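Microcin B17-processing protein McbC (Escherichia coli, PDB 6GRI) acts as the nitroreductase-family oxidoreductase of the McbBCD microcin B17 synthetase, needed to process the inactive McbA precursor into active antibiotic. Local coordinates at the interface of chains C and A and the interface of chains B and A. Sequence-based numbering; all coordinates share one arbitrary frame. Chains: chain A/B, Microcin B17-processing protein McbC; chain C, Microcin B17-processing protein McbB.

Contact 1: the interface of chains C and A. Residues chain C 188-190, 286, 293; chain A 241, 250-252.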
ATOM      1  N   LEU C 188      20.003   8.959  14.263  1.00 57.73           N
ATOM      2  CA  LEU C 188      19.640   7.833  13.377  1.00 58.75           C
ATOM      3  C   LEU C 188      18.969   8.271  12.049  1.00 60.71           C
ATOM      4  O   LEU C 188      18.884   7.481  11.095  1.00 61.35           O
ATOM      5  CB  LEU C 188      18.750   6.834  14.126  1.00 54.99           C
ATOM      6  CG  LEU C 188      19.385   6.249  15.394  1.00 55.32           C
ATOM      7  CD1 LEU C 188      18.330   5.617  16.283  1.00 53.67           C
ATOM      8  CD2 LEU C 188      20.480   5.245  15.057  1.00 57.15           C
ATOM      9  N   GLY C 189      18.500   9.518  11.990  1.00 56.09           N
ATOM     10  CA  GLY C 189      17.994  10.088  10.747  1.00 54.92           C
ATOM     11  C   GLY C 189      16.559   9.741  10.452  1.00 49.82           C
ATOM     12  O   GLY C 189      16.165   9.692   9.291  1.00 52.24           O
ATOM     13  N   THR C 190      15.768   9.550  11.500  1.00 47.63           N
ATOM     14  CA  THR C 190      14.400   9.055  11.359  1.00 49.39           C
ATOM     15  C   THR C 190      13.369  10.178  11.227  1.00 52.14           C
ATOM     16  O   THR C 190      13.621  11.305  11.615  1.00 55.04           O
ATOM     17  CB  THR C 190      14.016   8.171  12.546  1.00 47.85           C
ATOM     18  OG1 THR C 190      14.194   8.899  13.760  1.00 45.04           O
ATOM     19  CG2 THR C 190      14.894   6.912  12.583  1.00 48.50           C
ATOM     20  N   HIS C 286       9.829  10.105   5.285  1.00 50.85           N
ATOM     21  CA  HIS C 286      10.046  11.549   5.361  1.00 48.68           C
ATOM     22  C   HIS C 286       9.096  12.283   4.415  1.00 48.06           C
ATOM     23  O   HIS C 286       8.978  11.922   3.243  1.00 47.94           O
ATOM     24  CB  HIS C 286      11.498  11.896   5.030  1.00 47.25           C
ATOM     25  CG  HIS C 286      12.467  11.422   6.065  1.00 46.37           C
ATOM     26  ND1 HIS C 286      13.300  10.343   5.866  1.00 47.02           N
ATOM     27  CD2 HIS C 286      12.697  11.850   7.328  1.00 46.14           C
ATOM     28  CE1 HIS C 286      14.021  10.144   6.957  1.00 46.66           C
ATOM     29  NE2 HIS C 286      13.669  11.038   7.862  1.00 45.81           N
ATOM     30  N   LEU C 293      15.436  16.506   8.058  1.00 61.42           N
ATOM     31  CA  LEU C 293      16.656  15.928   7.467  1.00 64.91           C
ATOM     32  C   LEU C 293      17.746  16.975   7.285  1.00 69.68           C
ATOM     33  O   LEU C 293      18.930  16.664   7.385  1.00 76.90           O
ATOM     34  CB  LEU C 293      16.385  15.313   6.087  1.00 63.48           C
ATOM     35  CG  LEU C 293      15.255  14.287   5.974  1.00 61.36           C
ATOM     36  CD1 LEU C 293      14.000  14.874   5.323  1.00 63.18           C
ATOM     37  CD2 LEU C 293      15.735  13.085   5.191  1.00 61.29           C
TER
ATOM     38  N   SER A 241      18.375   4.262   7.739  1.00 50.21           N
ATOM     39  CA  SER A 241      18.373   5.717   7.904  1.00 48.72           C
ATOM     40  C   SER A 241      19.660   6.245   8.537  1.00 51.92           C
ATOM     41  O   SER A 241      20.050   7.383   8.279  1.00 49.45           O
ATOM     42  CB  SER A 241      17.146   6.204   8.693  1.00 45.49           C
ATOM     43  OG  SER A 241      17.265   5.958  10.066  1.00 46.23           O
ATOM     44  N   ASP A 250      20.315  12.642   1.617  1.00 53.88           N
ATOM     45  CA  ASP A 250      18.940  13.070   1.811  1.00 54.11           C
ATOM     46  C   ASP A 250      18.041  11.883   1.464  1.00 53.56           C
ATOM     47  O   ASP A 250      17.980  11.447   0.317  1.00 48.54           O
ATOM     48  CB  ASP A 250      18.628  14.252   0.901  1.00 57.63           C
ATOM     49  CG  ASP A 250      17.442  15.051   1.371  1.00 63.74           C
ATOM     50  OD1 ASP A 250      16.497  14.490   1.977  1.00 64.31           O
ATOM     51  OD2 ASP A 250      17.452  16.273   1.146  1.00 69.77           O
ATOM     52  N   GLN A 251      17.339  11.363   2.458  1.00 58.50           N
ATOM     53  CA  GLN A 251      16.554  10.125   2.291  1.00 59.44           C
ATOM     54  C   GLN A 251      15.309  10.320   1.431  1.00 56.20           C
ATOM     55  O   GLN A 251      14.783   9.349   0.884  1.00 56.03           O
ATOM     56  CB  GLN A 251      16.196   9.531   3.650  1.00 58.91           C
ATOM     57  CG  GLN A 251      17.428   9.168   4.462  1.00 60.17           C
ATOM     58  CD  GLN A 251      17.080   8.797   5.875  1.00 63.71           C
ATOM     59  OE1 GLN A 251      16.315   7.858   6.103  1.00 70.33           O
ATOM     60  NE2 GLN A 251      17.637   9.524   6.836  1.00 63.40           N
ATOM     61  N   ARG A 252      14.871  11.577   1.292  1.00 52.53           N
ATOM     62  CA  ARG A 252      13.782  11.955   0.381  1.00 50.47           C
ATOM     63  C   ARG A 252      14.106  11.709  -1.093  1.00 49.44           C
ATOM     64  O   ARG A 252      13.199  11.623  -1.918  1.00 47.53           O
ATOM     65  CB  ARG A 252      13.459  13.436   0.532  1.00 51.96           C
ATOM     66  CG  ARG A 252      12.955  13.872   1.893  1.00 53.97           C
ATOM     67  CD  ARG A 252      12.855  15.387   1.960  1.00 55.94           C
ATOM     68  NE  ARG A 252      14.170  16.034   2.004  1.00 59.39           N
ATOM     69  CZ  ARG A 252      14.364  17.343   2.176  1.00 58.26           C
ATOM     70  NH1 ARG A 252      13.331  18.170   2.339  1.00 62.73           N
ATOM     71  NH2 ARG A 252      15.596  17.831   2.205  1.00 54.44           N
TER
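This heteromeric McbB–McbC interface, where A:Gln251 meets C:Gly189 and C:His286, sets loop segments of McbB on helix 240-246 of the oxidoreductase and on the loop that follows it, tying the two subunits together in the synthetase complex. A:Gln251 and C:Gly189 make a sound polar link. The glutamine chain runs extended beyond CG (chi2 171°) and delivers its amide NE2 to the backbone O of C:Gly189 at 2.9 Å. The donor lies in the carbonyl plane, on a lone pair, although the oxygen sits tilted from the glutamine amide plane. Next to C:Gly189, A:Ser241 OG faces the backbone O of C:Leu188, at a modelled separation too short to trust. The other branch of the glutamine amide, OE1, meets the edge of the C:His286 imidazole, 3.3 Å from CE1, with ring and amide planes nearly perpendicular at 81°. One face of the same imidazole is capped by CD2 of C:Leu293. The other methyl of C:Leu293, CD1, rests on the aliphatic part of A:Arg252, 3.6 Å from CD. That arginine grips the carboxylate of A:Asp250 side-on in a salt bridge within its own chain. There NE of A:Arg252 donates to OD1 of A:Asp250 at 2.8 Å, nearly straight (171° at the hydrogen).

Contact 2: the interface of chains C and A. Residues chain C 94-95, 253, 266-267; chain A 33, 35, 38, 41-42.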
ATOM      1  N   LEU C  94      20.542   2.636  24.160  1.00 77.41           N
ATOM      2  CA  LEU C  94      20.851   3.846  23.410  1.00 75.13           C
ATOM      3  C   LEU C  94      20.438   5.098  24.189  1.00 80.43           C
ATOM      4  O   LEU C  94      20.993   6.180  23.955  1.00 83.58           O
ATOM      5  CB  LEU C  94      20.153   3.825  22.046  1.00 67.63           C
ATOM      6  CG  LEU C  94      20.679   4.791  20.990  1.00 63.70           C
ATOM      7  CD1 LEU C  94      22.134   4.516  20.647  1.00 63.43           C
ATOM      8  CD2 LEU C  94      19.817   4.689  19.745  1.00 63.39           C
ATOM      9  N   TRP C  95      19.470   4.956  25.102  1.00 74.18           N
ATOM     10  CA  TRP C  95      19.000   6.079  25.897  1.00 69.32           C
ATOM     11  C   TRP C  95      19.085   5.780  27.395  1.00 70.63           C
ATOM     12  O   TRP C  95      18.339   4.956  27.926  1.00 69.73           O
ATOM     13  CB  TRP C  95      17.585   6.457  25.476  1.00 66.35           C
ATOM     14  CG  TRP C  95      17.473   6.659  23.993  1.00 65.23           C
ATOM     15  CD1 TRP C  95      18.106   7.605  23.245  1.00 62.53           C
ATOM     16  CD2 TRP C  95      16.703   5.873  23.080  1.00 61.97           C
ATOM     17  NE1 TRP C  95      17.767   7.466  21.920  1.00 59.00           N
ATOM     18  CE2 TRP C  95      16.904   6.411  21.793  1.00 59.05           C
ATOM     19  CE3 TRP C  95      15.852   4.774  23.226  1.00 60.47           C
ATOM     20  CZ2 TRP C  95      16.292   5.883  20.658  1.00 61.21           C
ATOM     21  CZ3 TRP C  95      15.235   4.247  22.097  1.00 61.54           C
ATOM     22  CH2 TRP C  95      15.461   4.799  20.829  1.00 61.56           C
ATOM     23  N   LEU C 253      11.212  -0.092  24.026  1.00 65.89           N
ATOM     24  CA  LEU C 253      12.350   0.737  23.657  1.00 64.88           C
ATOM     25  C   LEU C 253      13.438   0.726  24.709  1.00 60.53           C
ATOM     26  O   LEU C 253      14.601   0.543  24.366  1.00 62.12           O
ATOM     27  CB  LEU C 253      11.903   2.178  23.369  1.00 65.32           C
ATOM     28  CG  LEU C 253      11.051   2.320  22.098  1.00 64.03           C
ATOM     29  CD1 LEU C 253      10.235   3.607  22.109  1.00 62.39           C
ATOM     30  CD2 LEU C 253      11.910   2.242  20.840  1.00 61.82           C
ATOM     31  N   PHE C 266      10.682  -1.735  14.684  1.00 53.84           N
ATOM     32  CA  PHE C 266      11.059  -1.442  16.060  1.00 52.14           C
ATOM     33  C   PHE C 266      10.894   0.041  16.370  1.00 51.65           C
ATOM     34  O   PHE C 266      10.436   0.403  17.448  1.00 52.22           O
ATOM     35  CB  PHE C 266      12.490  -1.913  16.315  1.00 53.31           C
ATOM     36  CG  PHE C 266      12.979  -1.636  17.698  1.00 58.22           C
ATOM     37  CD1 PHE C 266      12.370  -2.233  18.796  1.00 59.15           C
ATOM     38  CD2 PHE C 266      14.056  -0.775  17.915  1.00 60.27           C
ATOM     39  CE1 PHE C 266      12.823  -1.972  20.081  1.00 59.37           C
ATOM     40  CE2 PHE C 266      14.511  -0.517  19.197  1.00 57.29           C
ATOM     41  CZ  PHE C 266      13.892  -1.113  20.281  1.00 57.40           C
ATOM     42  N   MET C 267      11.252   0.877  15.402  1.00 55.80           N
ATOM     43  CA  MET C 267      11.235   2.337  15.524  1.00 57.55           C
ATOM     44  C   MET C 267       9.907   2.976  15.103  1.00 58.89           C
ATOM     45  O   MET C 267       9.733   4.200  15.243  1.00 55.66           O
ATOM     46  CB  MET C 267      12.297   2.930  14.592  1.00 62.08           C
ATOM     47  CG  MET C 267      13.720   2.472  14.827  1.00 63.00           C
ATOM     48  SD  MET C 267      14.660   3.715  15.709  1.00 68.81           S
ATOM     49  CE  MET C 267      13.986   3.498  17.350  1.00 68.52           C
TER
ATOM     50  N   ALA A  33      16.063  -1.499  11.912  1.00 57.35           N
ATOM     51  CA  ALA A  33      16.588  -0.796  13.059  1.00 57.50           C
ATOM     52  C   ALA A  33      17.504  -1.813  13.716  1.00 58.67           C
ATOM     53  O   ALA A  33      17.073  -2.660  14.508  1.00 64.96           O
ATOM     54  CB  ALA A  33      15.459  -0.374  13.987  1.00 58.44           C
ATOM     55  N   LEU A  35      20.956  -2.063  15.649  1.00 64.76           N
ATOM     56  CA  LEU A  35      22.074  -1.528  16.446  1.00 66.95           C
ATOM     57  C   LEU A  35      22.432  -2.450  17.604  1.00 66.41           C
ATOM     58  O   LEU A  35      21.566  -3.161  18.114  1.00 67.16           O
ATOM     59  CB  LEU A  35      21.714  -0.167  17.045  1.00 70.58           C
ATOM     60  CG  LEU A  35      21.298   0.969  16.104  1.00 71.11           C
ATOM     61  CD1 LEU A  35      20.730   2.138  16.908  1.00 70.21           C
ATOM     62  CD2 LEU A  35      22.468   1.417  15.232  1.00 72.35           C
ATOM     63  N   PHE A  38      20.115  -2.482  20.569  1.00 69.43           N
ATOM     64  CA  PHE A  38      18.836  -3.156  20.363  1.00 70.98           C
ATOM     65  C   PHE A  38      18.948  -4.683  20.183  1.00 69.00           C
ATOM     66  O   PHE A  38      17.934  -5.346  19.983  1.00 67.36           O
ATOM     67  CB  PHE A  38      18.120  -2.556  19.145  1.00 69.41           C
ATOM     68  CG  PHE A  38      17.931  -1.058  19.200  1.00 67.49           C
ATOM     69  CD1 PHE A  38      17.723  -0.385  20.400  1.00 68.52           C
ATOM     70  CD2 PHE A  38      17.909  -0.321  18.021  1.00 66.65           C
ATOM     71  CE1 PHE A  38      17.533   0.990  20.416  1.00 69.01           C
ATOM     72  CE2 PHE A  38      17.719   1.052  18.036  1.00 65.98           C
ATOM     73  CZ  PHE A  38      17.535   1.710  19.233  1.00 66.60           C
ATOM     74  N   ARG A  41      16.785  -6.790  22.386  1.00 60.74           N
ATOM     75  CA  ARG A  41      15.345  -6.477  22.315  1.00 60.08           C
ATOM     76  C   ARG A  41      14.745  -6.496  20.891  1.00 58.07           C
ATOM     77  O   ARG A  41      13.605  -6.084  20.685  1.00 56.57           O
ATOM     78  CB  ARG A  41      15.062  -5.149  23.023  1.00 60.77           C
ATOM     79  CG  ARG A  41      15.702  -3.926  22.390  1.00 60.84           C
ATOM     80  CD  ARG A  41      15.357  -2.645  23.155  1.00 62.23           C
ATOM     81  NE  ARG A  41      15.800  -2.640  24.563  1.00 62.35           N
ATOM     82  CZ  ARG A  41      15.024  -2.798  25.644  1.00 64.83           C
ATOM     83  NH1 ARG A  41      13.705  -2.999  25.573  1.00 65.44           N
ATOM     84  NH2 ARG A  41      15.585  -2.760  26.841  1.00 68.75           N
ATOM     85  N   THR A  42      15.509  -6.985  19.919  1.00 57.88           N
ATOM     86  CA  THR A  42      15.023  -7.161  18.566  1.00 56.67           C
ATOM     87  C   THR A  42      15.455  -8.542  18.073  1.00 57.03           C
ATOM     88  O   THR A  42      16.248  -9.218  18.727  1.00 58.68           O
ATOM     89  CB  THR A  42      15.557  -6.055  17.606  1.00 56.67           C
ATOM     90  OG1 THR A  42      16.986  -6.081  17.549  1.00 59.15           O
ATOM     91  CG2 THR A  42      15.134  -4.675  18.061  1.00 58.08           C
TER
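C:Phe266 and A:Phe38 form an edge-to-face aromatic pair at the centre of this patch between McbB and the nitroreductase-family subunit McbC. The ring centroids are 4.6 Å apart and the planes are turned 59° against each other. CE2 of C:Phe266 points at the middle of the A:Phe38 face, so that one ring corner touches all round the other ring. With CG anti to the backbone N (chi1 179°), the C:Phe266 ring is directed toward chain A, where further groups pack against it. The methyl CG2 of A:Thr42 lies over one face, 3.8 Å from the ring centroid of C:Phe266, while CD of A:Arg41 comes against the tip atom CZ. A:Thr42 is itself anchored through OG1, which donates to the backbone O of A:Phe38 at 2.7 Å. Beside this pair, CB of A:Ala33 meets CG of C:Met267. Packing is looser around the far end of A:Phe38: CD2 of C:Leu94 is 3.8 Å from CZ of A:Phe38, and C:Trp95 offers CH2 to the same atom at 4.0 Å. A:Arg41 gives a slacker margin too. Its guanidinium turns one face toward the backbone O of C:Leu253, with NE of A:Arg41 3.4 Å from that oxygen, a polar approach without a hydrogen bond.

Contact 3: the interface of chains B and A. Residues chain B 143-144, 150, 159, 161; chain A 68-70.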
ATOM      1  N   TRP B 143      16.952 -31.336 -25.605  1.00 87.27           N
ATOM      2  CA  TRP B 143      17.304 -32.534 -24.835  1.00 86.88           C
ATOM      3  C   TRP B 143      16.201 -33.576 -24.926  1.00 86.13           C
ATOM      4  O   TRP B 143      16.468 -34.761 -25.133  1.00 91.16           O
ATOM      5  CB  TRP B 143      17.506 -32.191 -23.358  1.00 85.12           C
ATOM      6  CG  TRP B 143      18.679 -31.341 -23.081  1.00 85.23           C
ATOM      7  CD1 TRP B 143      19.938 -31.764 -22.797  1.00 87.40           C
ATOM      8  CD2 TRP B 143      18.713 -29.913 -23.037  1.00 85.28           C
ATOM      9  NE1 TRP B 143      20.762 -30.689 -22.578  1.00 88.53           N
ATOM     10  CE2 TRP B 143      20.034 -29.539 -22.719  1.00 85.76           C
ATOM     11  CE3 TRP B 143      17.753 -28.909 -23.231  1.00 85.80           C
ATOM     12  CZ2 TRP B 143      20.427 -28.208 -22.599  1.00 85.91           C
ATOM     13  CZ3 TRP B 143      18.144 -27.578 -23.110  1.00 86.16           C
ATOM     14  CH2 TRP B 143      19.470 -27.242 -22.794  1.00 86.44           C
ATOM     15  N   GLN B 144      14.966 -33.114 -24.738  1.00 81.48           N
ATOM     16  CA  GLN B 144      13.779 -33.944 -24.775  1.00 79.91           C
ATOM     17  C   GLN B 144      12.751 -33.335 -25.722  1.00 79.26           C
ATOM     18  O   GLN B 144      12.267 -32.221 -25.489  1.00 77.24           O
ATOM     19  CB  GLN B 144      13.210 -34.063 -23.368  1.00 77.65           C
ATOM     20  CG  GLN B 144      11.771 -34.537 -23.300  1.00 78.03           C
ATOM     21  CD  GLN B 144      11.461 -35.173 -21.978  1.00 79.11           C
ATOM     22  OE1 GLN B 144      10.849 -34.560 -21.097  1.00 78.08           O
ATOM     23  NE2 GLN B 144      11.909 -36.414 -21.817  1.00 91.56           N
ATOM     24  N   TYR B 150      12.141 -25.581 -19.414  1.00 64.64           N
ATOM     25  CA  TYR B 150      12.790 -26.407 -18.406  1.00 64.65           C
ATOM     26  C   TYR B 150      13.094 -25.547 -17.196  1.00 63.14           C
ATOM     27  O   TYR B 150      13.142 -24.328 -17.304  1.00 59.90           O
ATOM     28  CB  TYR B 150      14.117 -26.975 -18.918  1.00 66.00           C
ATOM     29  CG  TYR B 150      14.035 -27.938 -20.073  1.00 64.55           C
ATOM     30  CD1 TYR B 150      14.113 -27.486 -21.387  1.00 64.54           C
ATOM     31  CD2 TYR B 150      13.930 -29.301 -19.853  1.00 65.68           C
ATOM     32  CE1 TYR B 150      14.067 -28.369 -22.452  1.00 67.10           C
ATOM     33  CE2 TYR B 150      13.881 -30.199 -20.912  1.00 66.89           C
ATOM     34  CZ  TYR B 150      13.949 -29.732 -22.209  1.00 67.31           C
ATOM     35  OH  TYR B 150      13.901 -30.625 -23.251  1.00 66.41           O
ATOM     36  N   LEU B 159      18.440 -30.312 -15.784  1.00 75.17           N
ATOM     37  CA  LEU B 159      17.213 -29.719 -16.299  1.00 72.18           C
ATOM     38  C   LEU B 159      16.006 -30.589 -15.943  1.00 74.26           C
ATOM     39  O   LEU B 159      16.048 -31.822 -16.037  1.00 80.79           O
ATOM     40  CB  LEU B 159      17.296 -29.546 -17.810  1.00 72.57           C
ATOM     41  CG  LEU B 159      18.377 -28.576 -18.263  1.00 75.55           C
ATOM     42  CD1 LEU B 159      18.558 -28.690 -19.765  1.00 78.84           C
ATOM     43  CD2 LEU B 159      18.039 -27.142 -17.859  1.00 74.85           C
ATOM     44  N   PRO B 161      11.971 -30.964 -16.829  1.00 68.31           N
ATOM     45  CA  PRO B 161      10.949 -30.548 -17.798  1.00 66.29           C
ATOM     46  C   PRO B 161       9.782 -29.808 -17.158  1.00 67.42           C
ATOM     47  O   PRO B 161       9.301 -30.213 -16.082  1.00 67.86           O
ATOM     48  CB  PRO B 161      10.450 -31.878 -18.361  1.00 67.06           C
ATOM     49  CG  PRO B 161      11.617 -32.773 -18.228  1.00 68.36           C
ATOM     50  CD  PRO B 161      12.194 -32.418 -16.897  1.00 67.68           C
TER
ATOM     51  N   SER A  68      13.184 -37.405 -12.154  1.00 77.57           N
ATOM     52  CA  SER A  68      13.475 -37.669 -13.559  1.00 80.83           C
ATOM     53  C   SER A  68      13.984 -36.362 -14.150  1.00 77.89           C
ATOM     54  O   SER A  68      13.205 -35.501 -14.534  1.00 80.27           O
ATOM     55  CB  SER A  68      12.224 -38.174 -14.299  1.00 83.93           C
ATOM     56  OG  SER A  68      11.484 -39.098 -13.505  1.00 85.45           O
ATOM     57  N   VAL A  69      15.304 -36.216 -14.190  1.00 77.00           N
ATOM     58  CA  VAL A  69      15.953 -34.979 -14.632  1.00 73.69           C
ATOM     59  C   VAL A  69      16.754 -35.229 -15.905  1.00 74.11           C
ATOM     60  O   VAL A  69      16.763 -36.340 -16.432  1.00 78.32           O
ATOM     61  CB  VAL A  69      16.840 -34.382 -13.508  1.00 72.35           C
ATOM     62  CG1 VAL A  69      16.007 -34.157 -12.255  1.00 71.48           C
ATOM     63  CG2 VAL A  69      18.037 -35.263 -13.175  1.00 73.27           C
ATOM     64  N   ILE A  70      17.397 -34.183 -16.409  1.00 73.26           N
ATOM     65  CA  ILE A  70      18.359 -34.303 -17.499  1.00 74.79           C
ATOM     66  C   ILE A  70      19.678 -33.769 -16.970  1.00 75.03           C
ATOM     67  O   ILE A  70      19.845 -32.551 -16.838  1.00 76.38           O
ATOM     68  CB  ILE A  70      17.920 -33.490 -18.723  1.00 75.01           C
ATOM     69  CG1 ILE A  70      16.527 -33.937 -19.172  1.00 76.04           C
ATOM     70  CG2 ILE A  70      18.942 -33.628 -19.853  1.00 76.62           C
ATOM     71  CD1 ILE A  70      15.838 -32.966 -20.101  1.00 75.82           C
TER
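The backbone N of A:Ile70 donates to the backbone O of B:Leu159 at 2.7 Å, and the return bond runs from N of B:Leu159 to O of A:Ile70 at 2.8 Å. Together they make an antiparallel beta bridge, joining the short strand 70-71 of one McbC copy to strand 158-163 of the other. The side chain of A:Ile70 then spreads its two branches over chain B. CG1 stands anti to the carbonyl carbon (chi1 -57°) and the chain continues extended, which takes the terminal methyl CD1 to the tyrosine ring, 3.5 Å from CE2 of B:Tyr150. CD1 also touches CB of B:Trp143, whereas the shorter branch, CG2, approaches the pyrrole part of that indole, 3.6 Å from CD1 of B:Trp143. Behind this contact B:Tyr150 is steadied by its phenol OH, which accepts a hydrogen bond from the backbone N of B:Gln144 at 3.1 Å. This second-shell bond ties together two walls of the isoleucine site. At the margin, B:Pro161 turns its CD toward the backbone O of A:Ser68 in a looser contact. By two-fold symmetry the arrangement recurs with the chains exchanged, so each McbC copy contributes strand 70-71 to the other, which would help hold the two copies of the deposited assembly together.

Contact 1 and contact 2 belong to the same McbB–McbC interface, with their C-alpha centres about 17 Å apart. They share no residue: on McbC, contact 1 uses helix 240-246 and the loop beyond it, contact 2 the region of 3-10 helix 36-41 and strand 42-43. McbB is thus held to parts of McbC distant in sequence. Contact 3 lies about 50 Å from each of them, between the two McbC copies of the deposited assembly, and involves strand 70-71 of chain A. So in this assembly one McbC chain can engage a second McbC copy and a McbB neighbour at once.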